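Local coordinates for protein large component of pyocin AP41 (Pseudomonas aeruginosa, PDB 4UHQ) that is the nuclease part of a bacteriocin and, like other colicin and pyocin DNases of the HNH family, probably cleaves the DNA of competing bacteria, at residues A[5-10]-A[108-113]; A[30-35]-A[57-62]; A[51-56]-A[77-82]; A[96-101]-A[112-117]. All blocks are in the same frame, centred on the assembly; numbering follows the deposited sequence. Where two conformers were deposited one is given.

Overall arrangement
From the N terminus, the loop 5-10 after strand 4-5 meets residues 108-113, and this contact 1 closes a loop of nearly one hundred residues. Contacts 2 and 3 fall within it, each closing a loop of about twenty. Contact 2 ties helix 31-37 to the start of helix 60-63; contact 3 joins helix 45-57 to the loop 77-82 after helix 68-75. The two cross, because their segments alternate along the chain, and Ile33 packs on Phe52 and Ala55. Contact 4, later in sequence, closes a short loop of ten residues, pairs strands 95-98 and 114-117 beside the nickel ion, and shares Asp112 and Asn113 with contact 1. Phe52 links contacts 3 and 4.

Contact 1 of 4, residues A[5-10]-A[108-113]; sequences VATGNG and LYNIDN
Asp112 turns its carboxylate onto two successive backbone N-H groups, those of Asn9 and Gly10, so one side chain holds a bend of the facing loop. OD1 takes Gly10 N on its syn side at 2.8 Å, while Asn9 N comes to OD2 from above the carboxylate plane at 3.0 Å. CG of Asp112 stands beside its own backbone N (chi1 -65°), which puts both oxygens within reach of the loop. A water donates to Asp112 OD1 and to Gly10 O, adding a water-mediated link. Asp suits this place because its short chain carries two acceptors.

Gly8 lies close by, with CA 3.2 Å from Asp112 OD2. Having no side chain, it can sit near Asn110 OD1 and Asp112 N and take up its positive phi. The backbones run roughly alongside in the same direction. Thr7 N donates to Tyr109 O at 3.1 Å, and Ile111 N to Thr7 O at 2.7 Å. Ile111 lays its CG1 and CD1 along Thr7 O, and CD1 also meets Ala6 CB at 4.3 Å; beyond them lie Ala34 and Leu37 of helix 31-37. Asn110 OD1 receives Asp112 N at 2.8 Å. This Asx turn and the isolated beta bridge between Thr7 and Asn110 tie the N-terminal loop of the DNase domain to the loop leading into strand 114-117.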
loop_
_atom_site.group_PDB
_atom_site.type_symbol
_atom_site.label_atom_id
_atom_site.label_comp_id
_atom_site.label_asym_id
_atom_site.label_seq_id
_atom_site.Cartn_x
_atom_site.Cartn_y
_atom_site.Cartn_z
ATOM N N VAL A 5 -3.803 16.539 -1.924
ATOM C CA VAL A 5 -2.391 16.635 -1.600
ATOM C C VAL A 5 -2.041 15.561 -0.582
ATOM O O VAL A 5 -2.784 15.339 0.390
ATOM C CB VAL A 5 -2.052 18.019 -1.038
ATOM C CG1 VAL A 5 -0.592 18.088 -0.580
ATOM C CG2 VAL A 5 -2.332 19.069 -2.099
ATOM N N ALA A 6 -0.938 14.849 -0.808
ATOM C CA ALA A 6 -0.594 13.823 0.133
ATOM C C ALA A 6 0.036 14.422 1.378
ATOM O O ALA A 6 0.746 15.437 1.341
ATOM C CB ALA A 6 0.378 12.771 -0.517
ATOM N N THR A 7 -0.222 13.743 2.480
ATOM C CA THR A 7 0.272 14.150 3.771
ATOM C C THR A 7 0.790 12.922 4.464
ATOM O O THR A 7 0.586 11.799 3.981
ATOM C CB THR A 7 -0.821 14.794 4.622
ATOM O OG1 THR A 7 -1.898 13.854 4.818
ATOM C CG2 THR A 7 -1.385 16.027 3.906
ATOM N N GLY A 8 1.469 13.118 5.582
ATOM C CA GLY A 8 1.878 12.001 6.413
ATOM C C GLY A 8 3.320 11.580 6.212
ATOM O O GLY A 8 3.952 11.890 5.209
ATOM N N ASN A 9 3.815 10.813 7.175
ATOM C CA ASN A 9 5.246 10.583 7.249
ATOM C C ASN A 9 5.706 9.139 7.157
ATOM O O ASN A 9 6.908 8.898 6.971
ATOM C CB ASN A 9 5.774 11.189 8.550
ATOM C CG ASN A 9 5.463 12.654 8.643
ATOM O OD1 ASN A 9 5.685 13.402 7.695
ATOM N ND2 ASN A 9 4.900 13.068 9.769
ATOM N N GLY A 10 4.792 8.179 7.314
ATOM C CA GLY A 10 5.171 6.774 7.323
ATOM C C GLY A 10 5.917 6.380 8.581
ATOM O O GLY A 10 5.858 7.087 9.597
ATOM N N LEU A 108 -7.978 10.079 2.230
ATOM C CA LEU A 108 -7.570 9.419 0.989
ATOM C C LEU A 108 -6.066 9.401 0.752
ATOM O O LEU A 108 -5.494 8.358 0.396
ATOM C CB LEU A 108 -8.250 10.135 -0.196
ATOM C CG LEU A 108 -8.033 9.533 -1.590
ATOM C CD1 LEU A 108 -8.421 8.106 -1.698
ATOM C CD2 LEU A 108 -8.837 10.345 -2.614
ATOM N N TYR A 109 -5.411 10.550 0.967
ATOM C CA TYR A 109 -3.977 10.658 0.598
ATOM C C TYR A 109 -3.087 10.887 1.806
ATOM O O TYR A 109 -1.930 11.325 1.674
ATOM C CB TYR A 109 -3.754 11.801 -0.378
ATOM C CG TYR A 109 -4.519 11.718 -1.663
ATOM C CD1 TYR A 109 -4.231 10.729 -2.597
ATOM C CD2 TYR A 109 -5.501 12.647 -1.972
ATOM C CE1 TYR A 109 -4.913 10.674 -3.821
ATOM C CE2 TYR A 109 -6.200 12.582 -3.172
ATOM C CZ TYR A 109 -5.899 11.609 -4.084
ATOM O OH TYR A 109 -6.578 11.557 -5.278
ATOM N N ASN A 110 -3.607 10.573 2.992
ATOM C CA ASN A 110 -2.770 10.604 4.195
ATOM C C ASN A 110 -2.015 9.303 4.286
ATOM O O ASN A 110 -2.579 8.268 4.520
ATOM C CB ASN A 110 -3.627 10.826 5.454
ATOM C CG ASN A 110 -2.792 10.873 6.707
ATOM O OD1 ASN A 110 -1.602 10.583 6.692
ATOM N ND2 ASN A 110 -3.403 11.316 7.818
ATOM N N ILE A 111 -0.705 9.390 4.080
ATOM C CA ILE A 111 0.128 8.206 4.056
ATOM C C ILE A 111 0.123 7.475 5.414
ATOM O O ILE A 111 0.289 6.233 5.457
ATOM C CB ILE A 111 1.553 8.616 3.640
ATOM C CG1 ILE A 111 1.552 9.148 2.181
ATOM C CG2 ILE A 111 2.537 7.448 3.844
ATOM C CD1 ILE A 111 2.726 10.117 1.863
ATOM N N ASP A 112 -0.114 8.204 6.516
ATOM C CA ASP A 112 -0.240 7.541 7.808
ATOM C C ASP A 112 -1.586 6.801 7.989
ATOM O O ASP A 112 -1.736 6.020 8.938
ATOM C CB ASP A 112 -0.006 8.565 8.940
ATOM C CG ASP A 112 1.415 9.086 8.927
ATOM O OD1 ASP A 112 2.304 8.255 8.688
ATOM O OD2 ASP A 112 1.617 10.300 9.105
ATOM N N ASN A 113 -2.505 6.985 7.047
ATOM C CA ASN A 113 -3.715 6.191 6.965
ATOM C C ASN A 113 -3.615 5.056 5.968
ATOM O O ASN A 113 -4.627 4.460 5.584
ATOM C CB ASN A 113 -4.900 7.073 6.563
ATOM C CG ASN A 113 -6.227 6.392 6.830
ATOM O OD1 ASN A 113 -6.367 5.699 7.827
ATOM N ND2 ASN A 113 -7.189 6.572 5.938
HETATM O O HOH W 1 4.221 8.821 10.991
#

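Contact 2 of 4, residues A[30-35]-A[57-62]; sequences PSQIAD and SKDPSA
Gln32 and Asp59 meet with their side chains crossing at about a right angle and their amide and carboxylate planes 57° apart. The amide NE2 of Gln32 donates to Asp59 OD2 over 2.9 Å in an almost straight bond (177° at the hydrogen). The oxygen lies in the amide plane, whereas the donor stands above that of the carboxylate. Gln32 suits its place by a long chain ending in a neutral N-H donor, and it takes a folded route: CG sits between the backbone N and the carbonyl carbon (chi1 69°), 3.4 Å from Asp59 OD1, and the chain bends again at chi2.

Asp59 is the N-cap residue of helix 60-63, and the same OD2 accepts from Ala62 N at 2.9 Å on its anti side. The two donors approach from opposite faces of the carboxylate plane. Asp is apt here because its short chain lets the carboxylate fold over to the N-H of Ala62 in the first turn, and the helix start would be expected to stabilise its negative charge.

Next to Asp59, Ile33 brings its terminal CD1 to Asp59 CB at 3.9 Å and to Ala62 CB at 4.4 Å. Its apolar chain also faces Phe52 and Ala55.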
loop_
_atom_site.group_PDB
_atom_site.type_symbol
_atom_site.label_atom_id
_atom_site.label_comp_id
_atom_site.label_asym_id
_atom_site.label_seq_id
_atom_site.Cartn_x
_atom_site.Cartn_y
_atom_site.Cartn_z
ATOM N N PRO A 30 7.020 2.792 4.453
ATOM C CA PRO A 30 8.335 3.235 4.915
ATOM C C PRO A 30 8.505 4.727 4.754
ATOM O O PRO A 30 8.038 5.285 3.760
ATOM C CB PRO A 30 9.309 2.466 3.999
ATOM C CG PRO A 30 8.514 1.199 3.668
ATOM C CD PRO A 30 7.095 1.689 3.469
ATOM N N SER A 31 9.131 5.360 5.737
ATOM C CA SER A 31 9.230 6.786 5.712
ATOM C C SER A 31 9.933 7.311 4.457
ATOM O O SER A 31 9.599 8.405 3.972
ATOM C CB SER A 31 9.945 7.289 6.985
ATOM O OG SER A 31 11.312 6.830 7.048
ATOM N N GLN A 32 10.880 6.561 3.893
ATOM C CA GLN A 32 11.575 7.120 2.740
ATOM C C GLN A 32 10.708 7.112 1.490
ATOM O O GLN A 32 10.993 7.822 0.527
ATOM C CB GLN A 32 12.905 6.385 2.471
ATOM C CG GLN A 32 12.755 4.953 1.978
ATOM C CD GLN A 32 12.584 3.912 3.088
ATOM O OE1 GLN A 32 12.237 4.257 4.247
ATOM N NE2 GLN A 32 12.846 2.626 2.749
ATOM N N ILE A 33 9.659 6.284 1.499
ATOM C CA ILE A 33 8.677 6.281 0.415
ATOM C C ILE A 33 7.731 7.457 0.671
ATOM O O ILE A 33 7.456 8.242 -0.240
ATOM C CB ILE A 33 7.870 4.965 0.400
ATOM C CG1 ILE A 33 8.801 3.760 0.145
ATOM C CG2 ILE A 33 6.776 5.021 -0.673
ATOM C CD1 ILE A 33 9.639 3.936 -1.050
ATOM N N ALA A 34 7.290 7.605 1.918
ATOM C CA ALA A 34 6.440 8.774 2.245
ATOM C C ALA A 34 7.133 10.083 1.856
ATOM O O ALA A 34 6.483 11.012 1.376
ATOM C CB ALA A 34 6.088 8.791 3.724
ATOM N N ASP A 35 8.450 10.161 2.063
ATOM C CA ASP A 35 9.167 11.400 1.773
ATOM C C ASP A 35 9.096 11.794 0.301
ATOM O O ASP A 35 9.244 12.979 -0.022
ATOM C CB ASP A 35 10.646 11.277 2.170
ATOM C CG ASP A 35 10.877 11.225 3.697
ATOM O OD1 ASP A 35 10.002 11.665 4.469
ATOM O OD2 ASP A 35 11.953 10.703 4.080
ATOM N N SER A 57 10.005 1.766 -6.499
ATOM C CA SER A 57 11.001 1.320 -7.493
ATOM C C SER A 57 12.322 2.072 -7.407
ATOM O O SER A 57 13.363 1.541 -7.848
ATOM C CB SER A 57 10.386 1.442 -8.907
ATOM O OG SER A 57 10.541 2.773 -9.448
ATOM N N LYS A 58 12.294 3.292 -6.865
ATOM C CA LYS A 58 13.486 4.109 -6.784
ATOM C C LYS A 58 14.204 3.947 -5.457
ATOM O O LYS A 58 15.247 4.579 -5.257
ATOM C CB LYS A 58 13.119 5.577 -7.013
ATOM C CG LYS A 58 12.668 5.867 -8.430
ATOM C CD LYS A 58 11.987 7.228 -8.537
ATOM C CE LYS A 58 11.519 7.498 -9.963
ATOM N NZ LYS A 58 10.832 8.825 -10.061
ATOM N N ASP A 59 13.677 3.097 -4.575
ATOM C CA ASP A 59 14.306 2.925 -3.266
ATOM C C ASP A 59 14.962 1.558 -3.091
ATOM O O ASP A 59 14.275 0.554 -3.069
ATOM C CB ASP A 59 13.276 3.081 -2.148
ATOM C CG ASP A 59 13.920 3.008 -0.787
ATOM O OD1 ASP A 59 14.734 3.881 -0.504
ATOM O OD2 ASP A 59 13.654 2.065 -0.017
ATOM N N PRO A 60 16.286 1.513 -2.952
ATOM C CA PRO A 60 16.926 0.182 -2.934
ATOM C C PRO A 60 16.439 -0.728 -1.816
ATOM O O PRO A 60 16.258 -1.936 -2.053
ATOM C CB PRO A 60 18.402 0.525 -2.751
ATOM C CG PRO A 60 18.527 1.875 -3.471
ATOM C CD PRO A 60 17.243 2.605 -3.099
ATOM N N SER A 61 16.206 -0.181 -0.631
ATOM C CA SER A 61 15.756 -0.970 0.493
ATOM C C SER A 61 14.393 -1.557 0.255
ATOM O O SER A 61 14.134 -2.697 0.602
ATOM C CB SER A 61 15.746 -0.127 1.785
ATOM O OG SER A 61 17.046 0.315 2.078
ATOM N N ALA A 62 13.505 -0.792 -0.358
ATOM C CA ALA A 62 12.176 -1.337 -0.612
ATOM C C ALA A 62 12.167 -2.333 -1.741
ATOM O O ALA A 62 11.336 -3.235 -1.768
ATOM C CB ALA A 62 11.180 -0.174 -0.904
#

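Contact 3 of 4, residues A[51-56]-A[77-82]; sequences QFWMAV and GLAPYA
Trp53 lays one face of its indole over the chain at Ala79 and Pro80, while the preceding residue, Phe52, supplies the other side. In sequence order, Phe52 comes first: its CD1 lies 3.6 Å above the indole plane, over the ring's centre, so the tryptophan is held between an aromatic neighbour and the loop. Phe52 itself also packs on Leu37 of helix 31-37.

Trp53 then carries most of the contact. CG stands beside the backbone N, anti to the carbonyl carbon (chi1 -71°), which swings the ring out from the helix toward 77-82. Two CH-pi contacts share the same face. Ala79 CA sits 3.7 Å from the centroid of the five-membered ring, and Pro80 CD is 3.3 Å from that of the six-membered ring, only 7° off its normal. Proline suits the spot because its CD hydrogens, next to the ring nitrogen, are somewhat electron-poor and can meet the pi cloud squarely; Trp53 and Pro80 cross at about a right angle. The small Ala79 lets its backbone come close, its CB lying 3.5 Å from Trp53 NE1. Nearer the helix, Trp53 CB touches Leu78 O at 3.7 Å.

Met54 follows, bent at chi2 and chi3, with CG pressed to Gly77 CA at 3.5 Å, a snug carbon-carbon approach. Glycine suits position 77, since it allows this closeness and the positive phi. With Leu78 N bonded to Phe73 O and Gly77 N to Val74 O, Gly77 is the C-prime residue of a Schellman motif that ends helix 68-75.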
loop_
_atom_site.group_PDB
_atom_site.type_symbol
_atom_site.label_atom_id
_atom_site.label_comp_id
_atom_site.label_asym_id
_atom_site.label_seq_id
_atom_site.Cartn_x
_atom_site.Cartn_y
_atom_site.Cartn_z
ATOM N N GLN A 51 2.282 6.633 -8.583
ATOM C CA GLN A 51 3.477 7.323 -8.120
ATOM C C GLN A 51 4.017 6.639 -6.877
ATOM O O GLN A 51 5.232 6.638 -6.635
ATOM C CB GLN A 51 3.199 8.821 -7.877
ATOM C CG GLN A 51 2.806 9.567 -9.148
ATOM C CD GLN A 51 2.787 11.083 -8.983
ATOM O OE1 GLN A 51 3.636 11.658 -8.303
ATOM N NE2 GLN A 51 1.821 11.732 -9.620
ATOM N N PHE A 52 3.123 6.023 -6.091
ATOM C CA PHE A 52 3.561 5.274 -4.929
ATOM C C PHE A 52 4.482 4.131 -5.374
ATOM O O PHE A 52 5.574 3.925 -4.826
ATOM C CB PHE A 52 2.340 4.707 -4.159
ATOM C CG PHE A 52 2.731 3.835 -3.019
ATOM C CD1 PHE A 52 2.925 2.474 -3.211
ATOM C CD2 PHE A 52 2.864 4.356 -1.760
ATOM C CE1 PHE A 52 3.336 1.662 -2.148
ATOM C CE2 PHE A 52 3.212 3.545 -0.670
ATOM C CZ PHE A 52 3.481 2.197 -0.874
ATOM N N TRP A 53 4.035 3.335 -6.335
ATOM C CA TRP A 53 4.859 2.179 -6.681
ATOM C C TRP A 53 6.107 2.638 -7.420
ATOM O O TRP A 53 7.161 2.002 -7.306
ATOM C CB TRP A 53 4.086 1.160 -7.487
ATOM C CG TRP A 53 3.063 0.473 -6.596
ATOM C CD1 TRP A 53 1.716 0.596 -6.680
ATOM C CD2 TRP A 53 3.345 -0.377 -5.471
ATOM N NE1 TRP A 53 1.123 -0.162 -5.682
ATOM C CE2 TRP A 53 2.089 -0.740 -4.914
ATOM C CE3 TRP A 53 4.526 -0.826 -4.849
ATOM C CZ2 TRP A 53 1.967 -1.579 -3.810
ATOM C CZ3 TRP A 53 4.391 -1.687 -3.751
ATOM C CH2 TRP A 53 3.118 -2.033 -3.233
ATOM N N MET A 54 6.036 3.750 -8.174
ATOM C CA MET A 54 7.292 4.288 -8.764
ATOM C C MET A 54 8.272 4.725 -7.668
ATOM O O MET A 54 9.488 4.522 -7.817
ATOM C CB MET A 54 6.976 5.449 -9.683
ATOM C CG MET A 54 6.034 5.034 -10.765
ATOM S SD MET A 54 6.630 5.743 -12.275
ATOM C CE MET A 54 8.398 5.282 -12.106
ATOM N N ALA A 55 7.772 5.299 -6.572
ATOM C CA ALA A 55 8.658 5.652 -5.458
ATOM C C ALA A 55 9.314 4.411 -4.869
ATOM O O ALA A 55 10.515 4.424 -4.569
ATOM C CB ALA A 55 7.880 6.403 -4.362
ATOM N N VAL A 56 8.543 3.342 -4.717
ATOM C CA VAL A 56 9.121 2.063 -4.275
ATOM C C VAL A 56 10.247 1.655 -5.206
ATOM O O VAL A 56 11.314 1.197 -4.783
ATOM C CB VAL A 56 8.032 0.990 -4.201
ATOM C CG1 VAL A 56 8.597 -0.431 -4.004
ATOM C CG2 VAL A 56 7.054 1.340 -3.049
ATOM N N GLY A 77 5.090 1.773 -12.320
ATOM C CA GLY A 77 3.993 2.331 -11.529
ATOM C C GLY A 77 2.872 1.332 -11.291
ATOM O O GLY A 77 1.746 1.712 -10.943
ATOM N N LEU A 78 3.170 0.054 -11.497
ATOM C CA LEU A 78 2.186 -0.999 -11.253
ATOM C C LEU A 78 2.455 -1.766 -9.979
ATOM O O LEU A 78 3.591 -1.917 -9.562
ATOM C CB LEU A 78 2.180 -1.987 -12.422
ATOM C CG LEU A 78 1.895 -1.316 -13.748
ATOM C CD1 LEU A 78 2.123 -2.336 -14.878
ATOM C CD2 LEU A 78 0.479 -0.824 -13.786
ATOM N N ALA A 79 1.400 -2.217 -9.309
ATOM C CA ALA A 79 1.597 -2.953 -8.088
ATOM C C ALA A 79 2.254 -4.302 -8.305
ATOM O O ALA A 79 2.008 -4.971 -9.304
ATOM C CB ALA A 79 0.249 -3.147 -7.372
ATOM N N PRO A 80 3.058 -4.741 -7.324
ATOM C CA PRO A 80 3.696 -6.051 -7.471
ATOM C C PRO A 80 2.672 -7.148 -7.160
ATOM O O PRO A 80 1.683 -6.901 -6.439
ATOM C CB PRO A 80 4.805 -6.046 -6.417
ATOM C CG PRO A 80 4.364 -5.026 -5.369
ATOM C CD PRO A 80 3.463 -4.042 -6.096
ATOM N N TYR A 81 2.864 -8.308 -7.730
ATOM C CA TYR A 81 1.997 -9.465 -7.475
ATOM C C TYR A 81 2.326 -10.118 -6.168
ATOM O O TYR A 81 3.488 -10.312 -5.802
ATOM C CB TYR A 81 2.187 -10.513 -8.591
ATOM C CG TYR A 81 1.683 -10.080 -9.929
ATOM C CD1 TYR A 81 2.523 -9.399 -10.805
ATOM C CD2 TYR A 81 0.381 -10.338 -10.332
ATOM C CE1 TYR A 81 2.094 -9.013 -12.054
ATOM C CE2 TYR A 81 -0.072 -9.953 -11.584
ATOM C CZ TYR A 81 0.785 -9.265 -12.427
ATOM O OH TYR A 81 0.339 -8.876 -13.668
ATOM N N ALA A 82 1.277 -10.505 -5.450
ATOM C CA ALA A 82 1.419 -11.341 -4.254
ATOM C C ALA A 82 1.462 -12.823 -4.633
ATOM O O ALA A 82 1.076 -13.168 -5.749
ATOM C CB ALA A 82 0.225 -11.062 -3.284
#

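Contact 4 of 4, residues A[96-101]-A[112-117]; sequences IHHVVP and DNLVIV. With NI (nickel (II) ion), chain E.
His97 holds its CG anti to the backbone N (chi1 158°), which aims ND1 at the nickel ion, whereas His98, with CG beside the backbone N (chi1 -71°), lays its ring beside Leu114. The two alternate along the strand, His97 on the face of Val115 and His98 on that of Leu114. His97 ND1 binds the nickel ion at 2.1 Å, with His122, His126 and a water among the other ligands. Val115 CG2 meets the edge of the His97 ring, in its plane, 3.5 Å from CD2, and Val117 CG2 packs on His97 CB.

Leu114 CD2 lies over the face of the His98 ring, 3.8 Å from its centroid. NE2 of that ring bonds Leu108 O, and ND1 a citrate, probably from the crystallisation liquor.

His97 and Val115 form an antiparallel hydrogen-bonded pair. Past the strand end, Asn113 uses its whole amide on Val100: OD1 accepts Val100 N at 2.9 Å, and ND2 gives to Val100 O at 3.1 Å.

Strands 95-98 and 114-117 with helix 119-132, which carries His122 and His126, form the beta-beta-alpha-metal (His-Me finger) motif of HNH nucleases; Ile96, Leu114 and Ile116 face helix 45-57, and strand 27-28 borders 114-117.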
loop_
_atom_site.group_PDB
_atom_site.type_symbol
_atom_site.label_atom_id
_atom_site.label_comp_id
_atom_site.label_asym_id
_atom_site.label_seq_id
_atom_site.Cartn_x
_atom_site.Cartn_y
_atom_site.Cartn_z
ATOM N N ILE A 96 -3.116 -1.136 -1.490
ATOM C CA ILE A 96 -2.974 -0.078 -0.507
ATOM C C ILE A 96 -4.330 0.080 0.187
ATOM O O ILE A 96 -5.328 0.397 -0.478
ATOM C CB ILE A 96 -2.563 1.224 -1.190
ATOM C CG1 ILE A 96 -1.278 1.043 -1.988
ATOM C CG2 ILE A 96 -2.374 2.313 -0.096
ATOM C CD1 ILE A 96 -0.996 2.247 -2.904
ATOM N N HIS A 97 -4.390 -0.261 1.468
ATOM C CA HIS A 97 -5.647 -0.172 2.225
ATOM C C HIS A 97 -5.644 1.058 3.121
ATOM O O HIS A 97 -4.630 1.432 3.731
ATOM C CB HIS A 97 -5.817 -1.477 3.037
ATOM C CG HIS A 97 -6.720 -1.399 4.246
ATOM N ND1 HIS A 97 -8.112 -1.324 4.189
ATOM C CD2 HIS A 97 -6.409 -1.501 5.565
ATOM C CE1 HIS A 97 -8.597 -1.340 5.419
ATOM N NE2 HIS A 97 -7.583 -1.442 6.273
ATOM N N HIS A 98 -6.798 1.713 3.164
ATOM C CA HIS A 98 -7.008 2.836 4.062
ATOM C C HIS A 98 -7.421 2.305 5.431
ATOM O O HIS A 98 -8.471 1.697 5.595
ATOM C CB HIS A 98 -8.084 3.776 3.473
ATOM C CG HIS A 98 -7.586 4.514 2.267
ATOM N ND1 HIS A 98 -7.658 4.005 0.981
ATOM C CD2 HIS A 98 -6.990 5.728 2.174
ATOM C CE1 HIS A 98 -7.086 4.876 0.147
ATOM N NE2 HIS A 98 -6.673 5.925 0.846
ATOM N N VAL A 99 -6.551 2.520 6.415
ATOM C CA VAL A 99 -6.674 1.933 7.746
ATOM C C VAL A 99 -7.992 2.328 8.399
ATOM O O VAL A 99 -8.711 1.470 8.919
ATOM C CB VAL A 99 -5.493 2.367 8.622
ATOM C CG1 VAL A 99 -5.638 1.858 10.029
ATOM C CG2 VAL A 99 -4.179 1.797 8.054
ATOM N N VAL A 100 -8.287 3.630 8.392
ATOM C CA VAL A 100 -9.664 4.103 8.617
ATOM C C VAL A 100 -10.263 4.175 7.218
ATOM O O VAL A 100 -9.802 4.934 6.357
ATOM C CB VAL A 100 -9.692 5.482 9.264
ATOM C CG1 VAL A 100 -11.164 5.936 9.414
ATOM C CG2 VAL A 100 -8.979 5.440 10.608
ATOM N N PRO A 101 -11.223 3.315 6.929
ATOM C CA PRO A 101 -11.728 3.287 5.564
ATOM C C PRO A 101 -12.313 4.608 5.078
ATOM O O PRO A 101 -12.799 5.435 5.852
ATOM C CB PRO A 101 -12.818 2.217 5.616
ATOM C CG PRO A 101 -12.292 1.274 6.693
ATOM C CD PRO A 101 -11.748 2.195 7.742
ATOM N N ASP A 112 -0.114 8.204 6.516
ATOM C CA ASP A 112 -0.240 7.541 7.808
ATOM C C ASP A 112 -1.586 6.801 7.989
ATOM O O ASP A 112 -1.736 6.020 8.938
ATOM C CB ASP A 112 -0.006 8.565 8.940
ATOM C CG ASP A 112 1.415 9.086 8.927
ATOM O OD1 ASP A 112 2.304 8.255 8.688
ATOM O OD2 ASP A 112 1.617 10.300 9.105
ATOM N N ASN A 113 -2.505 6.985 7.047
ATOM C CA ASN A 113 -3.715 6.191 6.965
ATOM C C ASN A 113 -3.615 5.056 5.968
ATOM O O ASN A 113 -4.627 4.460 5.584
ATOM C CB ASN A 113 -4.900 7.073 6.563
ATOM C CG ASN A 113 -6.227 6.392 6.830
ATOM O OD1 ASN A 113 -6.367 5.699 7.827
ATOM N ND2 ASN A 113 -7.189 6.572 5.938
ATOM N N LEU A 114 -2.399 4.735 5.542
ATOM C CA LEU A 114 -2.237 3.654 4.526
ATOM C C LEU A 114 -1.426 2.492 5.074
ATOM O O LEU A 114 -0.464 2.708 5.839
ATOM C CB LEU A 114 -1.505 4.155 3.274
ATOM C CG LEU A 114 -2.127 5.385 2.670
ATOM C CD1 LEU A 114 -1.321 5.815 1.445
ATOM C CD2 LEU A 114 -3.591 5.187 2.298
ATOM N N VAL A 115 -1.822 1.287 4.679
ATOM C CA VAL A 115 -0.943 0.119 4.846
ATOM C C VAL A 115 -0.915 -0.648 3.551
ATOM O O VAL A 115 -1.784 -0.470 2.675
ATOM C CB VAL A 115 -1.403 -0.815 5.985
ATOM C CG1 VAL A 115 -1.215 -0.153 7.342
ATOM C CG2 VAL A 115 -2.901 -1.246 5.769
ATOM N N ILE A 116 0.087 -1.527 3.395
ATOM C CA ILE A 116 0.053 -2.483 2.290
ATOM C C ILE A 116 -0.404 -3.827 2.821
ATOM O O ILE A 116 0.009 -4.242 3.911
ATOM C CB ILE A 116 1.424 -2.676 1.604
ATOM C CG1 ILE A 116 2.008 -1.340 1.143
ATOM C CG2 ILE A 116 1.287 -3.626 0.408
ATOM C CD1 ILE A 116 1.070 -0.484 0.245
ATOM N N VAL A 117 -1.334 -4.446 2.086
ATOM C CA VAL A 117 -1.939 -5.730 2.427
ATOM C C VAL A 117 -2.049 -6.573 1.179
ATOM O O VAL A 117 -2.075 -6.069 0.042
ATOM C CB VAL A 117 -3.344 -5.565 3.041
ATOM C CG1 VAL A 117 -3.241 -5.103 4.493
ATOM C CG2 VAL A 117 -4.164 -4.555 2.186
HETATM NI NI NI E . -9.534 -1.118 2.675
HETATM O O HOH W 2 -10.246 0.534 3.866
#